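Local coordinates for protein pectate lyase 1 (Juniperus ashei, PDB 1PXZ) that cleaves (1->4)-alpha-D-galacturonan by calcium-dependent elimination with low activity, and is the major allergen of cedar pollen, at residues L237-N242 / L262-S267; V26-S31 / K214-F219; M230-Y235 / N249-G254; S298-F303 / V329-A334; K276-K281 / Y308-G313. One frame throughout, in Å; residues are numbered along the deposited sequence.

Contact 1 (L237-N242 / L262-S267); sequences LVHVAN and LSEGNS
His239 NE2 donates to Glu264 OE1 at 3.0 Å. The oxygen receives it on its anti lone pair and lies close to the imidazole plane, although ring and carboxylate are turned 56° apart. Both ends have further partners: Tyr321 binds His239 ND1, and Arg300 forms a salt bridge with Glu264 OE2. The pair projects from two neighbouring parallel strands of the beta-helix, 237-241 and 260-264, on successive coils. Their backbones are joined in register by four bonds of 2.8 to 3.0 Å, the donors coming from each strand in turn: Leu262 N to Val238 O, Val240 N to Leu262 O, Glu264 N to Val240 O and Asn242 N to Glu264 O. On the face carrying Val240 and Ser263, Asn266 turns its amide back at the strand end, with CG anti to the carbonyl carbon. Val240 CG1 lies against this amide. Outside the polar network, the isobutyl groups of Leu237 and Leu262 cross obliquely, CD1 to CD1, at 4.0 Å. Val240 O is gripped twice: Glu264 N arrives in the carbonyl plane, while Asn266 ND2, at 2.8 Å, sits above it and also donates to Ser263 OG.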
# COMPACT_ATOMS: atom_id res chain seq x y z
N LEU A 237 8.92 -5.44 10.57
CA LEU A 237 9.13 -4.07 11.01
C LEU A 237 8.30 -3.11 10.18
O LEU A 237 8.39 -3.19 8.94
CB LEU A 237 10.62 -3.73 10.82
CG LEU A 237 11.13 -2.30 10.92
CD1 LEU A 237 10.89 -1.75 12.32
CD2 LEU A 237 12.62 -2.26 10.60
N VAL A 238 7.54 -2.23 10.82
CA VAL A 238 6.80 -1.25 10.04
C VAL A 238 7.06 0.15 10.59
O VAL A 238 6.83 0.36 11.78
CB VAL A 238 5.27 -1.47 10.05
CG1 VAL A 238 4.65 -0.57 8.98
CG2 VAL A 238 4.90 -2.92 9.82
N HIS A 239 7.49 1.06 9.74
CA HIS A 239 7.63 2.46 10.08
C HIS A 239 6.37 3.22 9.65
O HIS A 239 6.10 3.32 8.45
CB HIS A 239 8.89 3.05 9.44
CG HIS A 239 9.20 4.46 9.82
ND1 HIS A 239 9.77 5.37 8.97
CD2 HIS A 239 8.98 5.09 11.02
CE1 HIS A 239 9.91 6.53 9.60
NE2 HIS A 239 9.45 6.39 10.84
N VAL A 240 5.61 3.72 10.60
CA VAL A 240 4.35 4.43 10.31
C VAL A 240 4.56 5.91 10.53
O VAL A 240 4.58 6.34 11.69
CB VAL A 240 3.20 3.89 11.18
CG1 VAL A 240 1.87 4.55 10.81
CG2 VAL A 240 3.04 2.38 11.02
N ALA A 241 4.73 6.70 9.46
CA ALA A 241 5.21 8.07 9.61
C ALA A 241 4.38 9.14 8.93
O ALA A 241 4.10 9.01 7.73
CB ALA A 241 6.63 8.14 9.03
N ASN A 242 4.01 10.22 9.61
CA ASN A 242 3.32 11.37 9.04
C ASN A 242 2.06 10.97 8.25
O ASN A 242 1.80 11.47 7.15
CB ASN A 242 4.27 12.16 8.16
CG ASN A 242 5.13 13.10 8.99
OD1 ASN A 242 4.86 13.43 10.15
ND2 ASN A 242 6.19 13.53 8.35
N LEU A 262 7.06 1.34 14.60
CA LEU A 262 7.62 2.65 14.84
C LEU A 262 6.68 3.72 14.31
O LEU A 262 6.69 4.05 13.13
CB LEU A 262 9.03 2.75 14.26
CG LEU A 262 9.96 1.57 14.65
CD1 LEU A 262 11.36 1.81 14.10
CD2 LEU A 262 10.00 1.37 16.16
N SER A 263 5.86 4.22 15.24
CA SER A 263 4.91 5.28 14.93
C SER A 263 5.57 6.64 15.16
O SER A 263 6.01 6.92 16.27
CB SER A 263 3.66 5.13 15.80
OG SER A 263 2.82 6.27 15.65
N GLU A 264 5.66 7.47 14.12
CA GLU A 264 6.32 8.77 14.24
C GLU A 264 5.59 9.86 13.50
O GLU A 264 5.33 9.72 12.30
CB GLU A 264 7.74 8.58 13.68
CG GLU A 264 8.64 9.80 13.77
CD GLU A 264 10.07 9.51 13.35
OE1 GLU A 264 10.36 8.43 12.79
OE2 GLU A 264 10.90 10.42 13.60
N GLY A 265 5.22 10.94 14.18
CA GLY A 265 4.63 12.08 13.50
C GLY A 265 3.27 11.82 12.90
O GLY A 265 2.87 12.51 11.94
N ASN A 266 2.51 10.87 13.41
CA ASN A 266 1.13 10.64 12.96
C ASN A 266 0.16 11.57 13.67
O ASN A 266 0.50 12.07 14.75
CB ASN A 266 0.76 9.18 13.22
CG ASN A 266 1.64 8.25 12.40
OD1 ASN A 266 1.59 8.34 11.16
ND2 ASN A 266 2.41 7.40 13.05
N SER A 267 -1.03 11.78 13.11
CA SER A 267 -2.05 12.55 13.83
C SER A 267 -3.28 11.64 13.97
O SER A 267 -3.82 11.15 12.97
CB SER A 267 -2.38 13.84 13.11
OG SER A 267 -3.49 14.51 13.71

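Contact 2 (V26-S31 / K214-F219); sequences VGFGSS and KVTVAF
One polar bond joins the two segments. Phe28 N donates to Thr216 OG1 over 2.9 Å in a nearly straight line, 165° at the hydrogen. The hydroxyl faces the loop because OG1 stands anti to the carbonyl carbon (chi1 -61°), leaving CG2 anti to the backbone N. Tyr321 OH is a second hydrogen-bond partner of this oxygen, so a buried hydroxyl is engaged from two directions. Gly27, which has no side chain, comes in close beside it, with its CA 3.3 Å from Thr216 OG1, and Thr216 CG2 also faces Gly27 CA. The loop has its own turn here, closed by Ser30 N bonding to Gly27 O. Thr216 belongs to strand 214-218, a strand in one coil of the right-handed parallel beta-helix of polysaccharide lyase family 1, and residues 26-31 come from the N-terminal loop that lies against the outside of this strand. Apolar packing is carried by the Phe28 ring. Lys214 CB is centred over one face, a CH-pi contact 3.6 Å from the ring centroid and only 7° off its normal. The aliphatic chain of Lys214 then crosses the ring obliquely, bringing CD to 3.8 Å from Phe28 CE1 before the amino group turns off from the ring. Phe28 CD2 reaches in toward the strand, 3.5 Å from Val215 N and 3.3 Å from Thr216 OG1, and the backbone between Val215 and Thr216 meets the ring edge. The Tyr321 ring also meets the Phe28 ring, and Leu237 of the next strand touches it.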
# COMPACT_ATOMS: atom_id res chain seq x y z
N VAL A 26 10.85 7.09 -1.12
CA VAL A 26 11.55 7.14 0.16
C VAL A 26 11.16 5.90 0.98
O VAL A 26 10.21 5.19 0.63
CB VAL A 26 11.32 8.41 1.00
CG1 VAL A 26 11.70 9.65 0.18
CG2 VAL A 26 9.89 8.55 1.49
N GLY A 27 11.90 5.63 2.06
CA GLY A 27 11.50 4.49 2.87
C GLY A 27 12.04 3.19 2.31
O GLY A 27 12.89 3.22 1.42
N PHE A 28 11.51 2.09 2.81
CA PHE A 28 12.06 0.81 2.43
C PHE A 28 11.81 0.46 0.97
O PHE A 28 12.53 -0.38 0.43
CB PHE A 28 11.48 -0.28 3.34
CG PHE A 28 11.98 -0.21 4.78
CD1 PHE A 28 13.33 -0.28 5.04
CD2 PHE A 28 11.08 -0.05 5.82
CE1 PHE A 28 13.82 -0.20 6.34
CE2 PHE A 28 11.56 0.02 7.12
CZ PHE A 28 12.91 -0.05 7.37
N GLY A 29 10.81 1.08 0.32
CA GLY A 29 10.67 0.74 -1.10
C GLY A 29 11.40 1.74 -1.98
O GLY A 29 11.07 1.89 -3.16
N SER A 30 12.41 2.44 -1.45
CA SER A 30 13.03 3.50 -2.24
C SER A 30 13.77 3.00 -3.49
O SER A 30 14.00 3.83 -4.39
CB SER A 30 14.06 4.31 -1.41
OG SER A 30 15.19 3.46 -1.21
N SER A 31 14.14 1.74 -3.58
CA SER A 31 14.86 1.18 -4.72
C SER A 31 13.92 0.78 -5.85
O SER A 31 14.39 0.36 -6.91
CB SER A 31 15.66 -0.09 -4.33
OG SER A 31 16.74 0.31 -3.50
N LYS A 214 10.25 -5.53 5.90
CA LYS A 214 10.41 -4.13 6.24
C LYS A 214 9.48 -3.28 5.38
O LYS A 214 9.58 -3.41 4.15
CB LYS A 214 11.86 -3.67 6.06
CG LYS A 214 12.83 -4.50 6.93
CD LYS A 214 14.25 -3.99 6.66
CE LYS A 214 15.19 -4.35 7.80
NZ LYS A 214 15.22 -5.82 8.04
N VAL A 215 8.61 -2.50 6.02
CA VAL A 215 7.61 -1.73 5.27
C VAL A 215 7.49 -0.30 5.79
O VAL A 215 7.49 -0.11 7.01
CB VAL A 215 6.21 -2.37 5.36
CG1 VAL A 215 5.20 -1.47 4.65
CG2 VAL A 215 6.23 -3.76 4.75
N THR A 216 7.37 0.67 4.89
CA THR A 216 7.21 2.08 5.26
C THR A 216 5.77 2.48 4.93
O THR A 216 5.38 2.26 3.78
CB THR A 216 8.18 3.02 4.53
OG1 THR A 216 9.54 2.66 4.85
CG2 THR A 216 8.02 4.47 4.95
N VAL A 217 5.07 3.01 5.93
CA VAL A 217 3.70 3.52 5.67
C VAL A 217 3.73 5.01 5.91
O VAL A 217 3.78 5.37 7.11
CB VAL A 217 2.68 2.81 6.55
CG1 VAL A 217 1.27 3.40 6.35
CG2 VAL A 217 2.68 1.32 6.27
N ALA A 218 3.71 5.84 4.86
CA ALA A 218 3.91 7.27 5.06
C ALA A 218 3.00 8.20 4.26
O ALA A 218 2.74 7.98 3.08
CB ALA A 218 5.36 7.60 4.71
N PHE A 219 2.58 9.28 4.89
CA PHE A 219 1.83 10.37 4.28
C PHE A 219 0.47 9.91 3.74
O PHE A 219 -0.05 10.50 2.78
CB PHE A 219 2.63 11.04 3.16
CG PHE A 219 4.08 11.33 3.53
CD1 PHE A 219 4.35 12.26 4.52
CD2 PHE A 219 5.11 10.68 2.87
CE1 PHE A 219 5.68 12.53 4.86
CE2 PHE A 219 6.44 10.92 3.23
CZ PHE A 219 6.70 11.84 4.24

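Contact 3 (M230-Y235 / N249-G254); sequences MPRARY and NIYAIG
Tyr251 opens the contact from the loop ahead of strand 253-256. Its CG occupies the crowded position between the backbone N and the carbonyl carbon (chi1 61°), which folds the ring back along its own chain so that Ile253 N lies at the ring edge. The hydroxyl end then reaches the aliphatic stem of Arg232, with Tyr251 OH 3.8 Å from Arg232 CG, and the phenol and guanidinium planes stand 73° apart. Arg232 runs extended from CG to NE past this hydroxyl, its terminal NH1 bonding to Ser256 OG. Next, Ala252 O accepts from Met230 N at 2.8 Å; the donor sits nearly along the C=O axis, but the bond is bent at the hydrogen (138°). The same oxygen is 3.3 Å from Met230 CB. Ile253 contributes packing: its CG1, anti to the carbonyl carbon, lies 3.6 Å from Met230 O and 4.2 Å from Pro231 CD. The peptide bond between Met230 and Pro231 is cis, and the chain enters strand 232-234 directly after it. Gly254 closes the set with two backbone bonds, its N donating to Pro231 O at 3.0 Å and its O accepting from Ala233 N at 3.0 Å on a lone pair in the carbonyl plane. Together they flank Arg232, which is paired in parallel register with Gly254. This is the parallel pairing of successive beta-helix coils, formed here just beyond Arg229, the predicted active-site residue, whose side chain Tyr251 touches.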
# COMPACT_ATOMS: atom_id res chain seq x y z
N MET A 230 -4.51 -0.45 10.35
CA MET A 230 -3.91 0.67 9.61
C MET A 230 -2.52 1.02 10.11
O MET A 230 -2.26 2.16 10.50
CB MET A 230 -4.82 1.91 9.71
CG MET A 230 -6.16 1.63 9.01
SD MET A 230 -7.26 3.05 9.18
CE MET A 230 -8.25 2.55 10.59
N PRO A 231 -1.56 0.12 10.09
CA PRO A 231 -1.70 -1.27 9.67
C PRO A 231 -1.99 -2.24 10.80
O PRO A 231 -1.89 -1.90 11.97
CB PRO A 231 -0.28 -1.56 9.15
CG PRO A 231 0.57 -0.84 10.14
CD PRO A 231 -0.16 0.43 10.49
N ARG A 232 -2.30 -3.48 10.42
CA ARG A 232 -2.18 -4.63 11.31
C ARG A 232 -0.93 -5.40 10.83
O ARG A 232 -0.91 -5.85 9.69
CB ARG A 232 -3.40 -5.54 11.33
CG ARG A 232 -3.30 -6.66 12.38
CD ARG A 232 -4.06 -7.89 11.93
NE ARG A 232 -4.32 -8.83 13.01
CZ ARG A 232 -3.42 -9.68 13.50
NH1 ARG A 232 -2.18 -9.74 13.02
NH2 ARG A 232 -3.73 -10.51 14.50
N ALA A 233 0.06 -5.53 11.71
CA ALA A 233 1.33 -6.16 11.36
C ALA A 233 1.64 -7.43 12.14
O ALA A 233 1.18 -7.58 13.27
CB ALA A 233 2.43 -5.13 11.63
N ARG A 234 2.43 -8.32 11.59
CA ARG A 234 2.97 -9.50 12.26
C ARG A 234 4.46 -9.68 11.98
O ARG A 234 4.85 -9.47 10.83
CB ARG A 234 2.33 -10.79 11.79
CG ARG A 234 0.88 -11.05 12.09
CD ARG A 234 0.51 -12.48 11.68
NE ARG A 234 -0.85 -12.78 12.10
CZ ARG A 234 -1.97 -12.45 11.47
NH1 ARG A 234 -1.95 -11.80 10.32
NH2 ARG A 234 -3.14 -12.80 11.99
N TYR A 235 5.25 -10.07 12.97
CA TYR A 235 6.64 -10.47 12.82
C TYR A 235 7.63 -9.42 12.36
O TYR A 235 8.73 -9.29 12.91
CB TYR A 235 6.71 -11.62 11.77
CG TYR A 235 6.23 -12.91 12.39
CD1 TYR A 235 6.91 -13.38 13.51
CD2 TYR A 235 5.15 -13.63 11.92
CE1 TYR A 235 6.54 -14.55 14.14
CE2 TYR A 235 4.76 -14.81 12.55
CZ TYR A 235 5.46 -15.26 13.66
OH TYR A 235 5.11 -16.42 14.31
N ASN A 249 -12.84 2.50 13.78
CA ASN A 249 -14.00 1.79 14.33
C ASN A 249 -13.62 0.89 15.49
O ASN A 249 -14.43 0.79 16.42
CB ASN A 249 -14.68 0.90 13.29
CG ASN A 249 -16.02 0.36 13.74
OD1 ASN A 249 -16.32 -0.84 13.63
ND2 ASN A 249 -16.87 1.23 14.27
N ILE A 250 -12.45 0.24 15.40
CA ILE A 250 -12.03 -0.68 16.45
C ILE A 250 -10.72 -0.21 17.07
O ILE A 250 -10.65 0.05 18.28
CB ILE A 250 -11.90 -2.12 15.93
CG1 ILE A 250 -13.19 -2.65 15.29
CG2 ILE A 250 -11.42 -3.05 17.03
CD1 ILE A 250 -13.00 -4.00 14.63
N TYR A 251 -9.70 -0.10 16.23
CA TYR A 251 -8.42 0.48 16.59
C TYR A 251 -7.76 1.02 15.32
O TYR A 251 -8.27 0.76 14.23
CB TYR A 251 -7.46 -0.55 17.20
CG TYR A 251 -7.14 -1.69 16.25
CD1 TYR A 251 -8.02 -2.76 16.14
CD2 TYR A 251 -5.99 -1.72 15.46
CE1 TYR A 251 -7.77 -3.82 15.28
CE2 TYR A 251 -5.72 -2.77 14.60
CZ TYR A 251 -6.62 -3.82 14.52
OH TYR A 251 -6.34 -4.86 13.66
N ALA A 252 -6.60 1.67 15.51
CA ALA A 252 -5.89 2.15 14.32
C ALA A 252 -4.70 1.28 13.96
O ALA A 252 -4.59 0.85 12.81
CB ALA A 252 -5.41 3.58 14.50
N ILE A 253 -3.82 1.07 14.92
CA ILE A 253 -2.58 0.33 14.65
C ILE A 253 -2.55 -0.91 15.51
O ILE A 253 -2.80 -0.84 16.72
CB ILE A 253 -1.36 1.22 14.94
CG1 ILE A 253 -1.32 2.43 14.01
CG2 ILE A 253 -0.06 0.43 14.85
CD1 ILE A 253 -0.26 3.44 14.37
N GLY A 254 -2.26 -2.08 14.92
CA GLY A 254 -2.27 -3.24 15.83
C GLY A 254 -1.42 -4.36 15.26
O GLY A 254 -0.75 -4.19 14.23

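Contact 4 (S298-F303 / V329-A334); sequences STRDAF and VENGNA
Arg300 holds Val329 O end-on, both terminal nitrogens converging on one carbonyl oxygen, NH1 at 3.2 Å and NH2 at 3.0 Å. The oxygen lies in the guanidinium plane, whereas both donors stand above the carbonyl plane. This fastens the C-terminal loop, residues 329-334, to a tight bend in a late coil of the beta-helix, between strands 296-299 and 302-304. Arg300 bends at chi3 (-71°) to bring its guanidinium round to the loop, and NH2 also serves Glu264 in a salt bridge. At the other end of the same residue, Arg300 O takes the N-H of Gly332 at 2.7 Å, almost along the C=O axis. Beside this bond, Ala302 CB rests 3.7 Å from Gly332 C, a close fit to a residue without a side chain. The loop is shaped by an Asx turn at the start of the short 3-10 segment 332-334: Asn331 OD1, carried by a CG anti to the backbone N, accepts from Asn333 N at 2.7 Å on an in-plane lone pair. Behind the bend, Ser298 OG donates to Asp301 OD2 at 2.6 Å, and the Asp301 carboxylate also binds Ser263 and Asn266 of the preceding coil. Finally, one water bridges the segments, giving one hydrogen to Asp301 O at 2.9 Å and the other to Asn331 OD1 at 3.0 Å.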
# COMPACT_ATOMS: atom_id res chain seq x y z
N SER A 298 6.01 5.34 19.98
CA SER A 298 5.30 6.52 19.49
C SER A 298 6.18 7.75 19.69
O SER A 298 6.52 8.08 20.83
CB SER A 298 3.96 6.68 20.21
OG SER A 298 3.40 7.97 19.99
N THR A 299 6.58 8.42 18.61
CA THR A 299 7.44 9.59 18.65
C THR A 299 6.84 10.80 17.97
O THR A 299 6.57 10.70 16.76
CB THR A 299 8.78 9.26 17.93
OG1 THR A 299 9.30 8.05 18.50
CG2 THR A 299 9.79 10.37 18.13
N ARG A 300 6.65 11.91 18.65
CA ARG A 300 6.11 13.16 18.11
C ARG A 300 4.77 12.97 17.39
O ARG A 300 4.46 13.70 16.46
CB ARG A 300 7.13 13.82 17.17
CG ARG A 300 8.45 14.06 17.93
CD ARG A 300 9.50 14.76 17.10
NE ARG A 300 10.02 13.86 16.06
CZ ARG A 300 10.05 14.15 14.77
NH1 ARG A 300 9.60 15.31 14.32
NH2 ARG A 300 10.54 13.26 13.92
N ASP A 301 4.00 12.00 17.84
CA ASP A 301 2.62 11.81 17.37
C ASP A 301 1.75 12.91 17.94
O ASP A 301 2.06 13.51 18.96
CB ASP A 301 2.11 10.43 17.79
CG ASP A 301 2.65 9.27 16.97
OD1 ASP A 301 3.00 9.46 15.78
OD2 ASP A 301 2.74 8.13 17.51
N ALA A 302 0.63 13.20 17.28
CA ALA A 302 -0.34 14.15 17.82
C ALA A 302 -1.64 13.41 18.13
O ALA A 302 -1.97 12.49 17.37
CB ALA A 302 -0.56 15.30 16.87
N PHE A 303 -2.35 13.79 19.20
CA PHE A 303 -3.52 13.03 19.65
C PHE A 303 -4.70 13.97 19.83
O PHE A 303 -4.60 14.97 20.53
CB PHE A 303 -3.27 12.28 20.97
CG PHE A 303 -2.12 11.29 20.82
CD1 PHE A 303 -2.36 10.03 20.34
CD2 PHE A 303 -0.82 11.63 21.15
CE1 PHE A 303 -1.32 9.13 20.17
CE2 PHE A 303 0.23 10.75 20.99
CZ PHE A 303 -0.03 9.49 20.50
N VAL A 329 10.80 13.22 8.92
CA VAL A 329 9.47 13.09 9.49
C VAL A 329 9.21 14.31 10.37
O VAL A 329 10.02 14.60 11.27
CB VAL A 329 9.35 11.78 10.28
CG1 VAL A 329 7.94 11.60 10.83
CG2 VAL A 329 9.72 10.58 9.40
N GLU A 330 8.13 15.03 10.10
CA GLU A 330 7.75 16.17 10.93
C GLU A 330 6.92 15.75 12.13
O GLU A 330 6.47 14.60 12.21
CB GLU A 330 6.90 17.16 10.11
CG GLU A 330 7.54 17.43 8.75
CD GLU A 330 8.73 18.36 8.88
OE1 GLU A 330 8.78 19.06 9.91
OE2 GLU A 330 9.58 18.37 7.97
N ASN A 331 6.71 16.69 13.05
CA ASN A 331 5.80 16.50 14.16
C ASN A 331 4.37 16.18 13.70
O ASN A 331 3.98 16.65 12.63
CB ASN A 331 5.73 17.78 14.99
CG ASN A 331 4.90 17.52 16.23
OD1 ASN A 331 3.67 17.57 16.20
ND2 ASN A 331 5.61 17.22 17.32
N GLY A 332 3.63 15.43 14.50
CA GLY A 332 2.28 15.02 14.09
C GLY A 332 1.34 16.16 13.84
O GLY A 332 0.33 16.07 13.13
N ASN A 333 1.63 17.33 14.42
CA ASN A 333 0.75 18.47 14.10
C ASN A 333 0.84 18.81 12.62
O ASN A 333 -0.07 19.47 12.09
CB ASN A 333 1.15 19.68 14.94
CG ASN A 333 2.61 20.02 14.75
OD1 ASN A 333 3.26 19.43 13.88
ND2 ASN A 333 3.14 20.95 15.54
N ALA A 334 1.91 18.40 11.94
CA ALA A 334 2.00 18.74 10.51
C ALA A 334 1.32 17.73 9.60
O ALA A 334 1.17 17.99 8.41
CB ALA A 334 3.48 18.85 10.13
O HOH W 1 2.59 16.36 18.76

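Contact 5 (K276-K281 / Y308-G313); sequences KKEVTK and YFVSSG
Thr280 OG1 is gripped by two partners: it donates to Glu278 OE2 at 2.6 Å and accepts from Val310 N at 3.1 Å. Its chi1 of 39° places OG1 in the crowded position between the backbone N and the carbonyl carbon. The carboxylate offers its anti lone pair, reached by an extended Glu278 chain, and the same OE2 lies against Val310 CG2 at 3.2 Å. With the hydroxyl so fixed, Thr280 CG2 is aimed squarely at the Phe309 ring, 3.5 Å from its centroid and 5° off the normal, a CH-pi contact over the centre of one face. Val279 adds CG1 obliquely to the same ring. Two backbone bonds run beside these: Val279 N to Tyr308 O is short and straight (2.8 Å), while Tyr308 N to Lys277 O is longer at 3.3 Å. Tyr308 folds over the other segment, its chi1 of 57° also in the crowded position. One face of its ring lies over Glu278 CA, offset toward the rim, and CE2 is 3.5 Å from Glu278 CG. Lys277 CB approaches CE1 obliquely. Strand 280-282 is the outermost of its parallel sheet in the beta-helix, with 253-256 as its inner neighbour, and residues 308-313 run across from it as the loop after strand 302-304, which also touches strand 296-299 through Phe309, Ser311 and Ser312.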
# COMPACT_ATOMS: atom_id res chain seq x y z
N LYS A 276 -12.98 3.08 22.45
CA LYS A 276 -12.30 3.13 21.16
C LYS A 276 -11.19 4.17 21.16
O LYS A 276 -10.64 4.47 20.10
CB LYS A 276 -13.27 3.47 20.03
CG LYS A 276 -14.40 2.47 19.82
CD LYS A 276 -15.25 2.84 18.60
CE LYS A 276 -16.40 1.86 18.45
NZ LYS A 276 -17.07 1.97 17.12
N LYS A 277 -10.85 4.76 22.31
CA LYS A 277 -9.89 5.84 22.35
C LYS A 277 -8.46 5.37 22.07
O LYS A 277 -7.63 6.15 21.62
CB LYS A 277 -9.89 6.51 23.75
CG LYS A 277 -11.23 7.18 24.07
CD LYS A 277 -11.52 8.36 23.16
CE LYS A 277 -12.75 9.16 23.61
NZ LYS A 277 -13.08 10.23 22.61
N GLU A 278 -8.19 4.10 22.35
CA GLU A 278 -6.82 3.60 22.21
C GLU A 278 -6.45 3.37 20.74
O GLU A 278 -7.17 2.71 20.00
CB GLU A 278 -6.59 2.28 22.98
CG GLU A 278 -5.08 2.02 23.04
CD GLU A 278 -4.71 0.75 23.75
OE1 GLU A 278 -5.56 0.25 24.52
OE2 GLU A 278 -3.58 0.24 23.53
N VAL A 279 -5.33 3.96 20.34
CA VAL A 279 -4.90 3.86 18.94
C VAL A 279 -4.45 2.43 18.64
O VAL A 279 -4.75 1.89 17.58
CB VAL A 279 -3.73 4.82 18.69
CG1 VAL A 279 -2.98 4.47 17.40
CG2 VAL A 279 -4.19 6.28 18.70
N THR A 280 -3.72 1.85 19.59
CA THR A 280 -3.07 0.55 19.53
C THR A 280 -3.93 -0.61 20.00
O THR A 280 -4.80 -0.53 20.87
CB THR A 280 -1.82 0.52 20.46
OG1 THR A 280 -2.13 1.24 21.67
CG2 THR A 280 -0.64 1.21 19.81
N LYS A 281 -3.65 -1.77 19.40
CA LYS A 281 -4.26 -3.01 19.82
C LYS A 281 -3.30 -4.19 19.64
O LYS A 281 -2.90 -4.49 18.52
CB LYS A 281 -5.56 -3.32 19.06
CG LYS A 281 -6.31 -4.47 19.76
CD LYS A 281 -7.76 -4.54 19.27
CE LYS A 281 -8.39 -5.86 19.70
NZ LYS A 281 -8.73 -6.72 18.53
N TYR A 308 -5.03 7.91 22.49
CA TYR A 308 -3.72 7.66 23.08
C TYR A 308 -3.11 6.38 22.52
O TYR A 308 -3.81 5.47 22.07
CB TYR A 308 -3.82 7.57 24.62
CG TYR A 308 -4.78 6.51 25.10
CD1 TYR A 308 -6.13 6.82 25.30
CD2 TYR A 308 -4.35 5.22 25.35
CE1 TYR A 308 -6.97 5.81 25.73
CE2 TYR A 308 -5.19 4.22 25.79
CZ TYR A 308 -6.51 4.54 25.98
OH TYR A 308 -7.37 3.55 26.41
N PHE A 309 -1.78 6.34 22.58
CA PHE A 309 -1.00 5.21 22.09
C PHE A 309 -0.33 4.52 23.27
O PHE A 309 0.36 5.19 24.04
CB PHE A 309 0.04 5.74 21.10
CG PHE A 309 0.89 4.77 20.32
CD1 PHE A 309 1.86 3.97 20.89
CD2 PHE A 309 0.68 4.69 18.94
CE1 PHE A 309 2.62 3.08 20.14
CE2 PHE A 309 1.43 3.81 18.19
CZ PHE A 309 2.41 3.02 18.76
N VAL A 310 -0.50 3.22 23.41
CA VAL A 310 0.17 2.50 24.50
C VAL A 310 1.48 1.94 23.95
O VAL A 310 1.51 1.00 23.15
CB VAL A 310 -0.74 1.42 25.07
CG1 VAL A 310 -0.01 0.60 26.12
CG2 VAL A 310 -1.99 2.06 25.68
N SER A 311 2.56 2.57 24.37
CA SER A 311 3.91 2.22 23.97
C SER A 311 4.46 1.01 24.70
O SER A 311 4.02 0.69 25.82
CB SER A 311 4.84 3.42 24.28
OG SER A 311 4.81 4.25 23.12
N SER A 312 5.44 0.34 24.11
CA SER A 312 6.18 -0.72 24.81
C SER A 312 7.60 -0.75 24.26
O SER A 312 7.83 -0.42 23.08
CB SER A 312 5.50 -2.08 24.74
OG SER A 312 5.20 -2.48 23.41
N GLY A 313 8.57 -1.09 25.09
CA GLY A 313 9.99 -1.07 24.70
C GLY A 313 10.59 0.27 25.09
O GLY A 313 9.84 1.19 25.45

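How the contacts relate
Contacts 1, 2 and 3 are buried, contact 5 partly so and contact 4 at the surface. Contacts 1 and 3 are both strand pairings between coils, on different sheets of the beta-helix, meeting inside through Val238, Val240, Ala233 and Pro231. Contact 2 docks a loop on strand 214-218, which hydrogen-bonds to strand 237-241 of contact 1. Contact 4 carries on from contact 1, and contact 5 from contact 3, to the neighbouring strand on the next coil. Regular backbone bonding dominates inside contacts 1 and 3. Where loops cover strands, in contacts 2, 4 and 5, hydroxyls, a guanidinium, a water and CH-pi faces carry more. Phe309 joins contacts 1, 4 and 5.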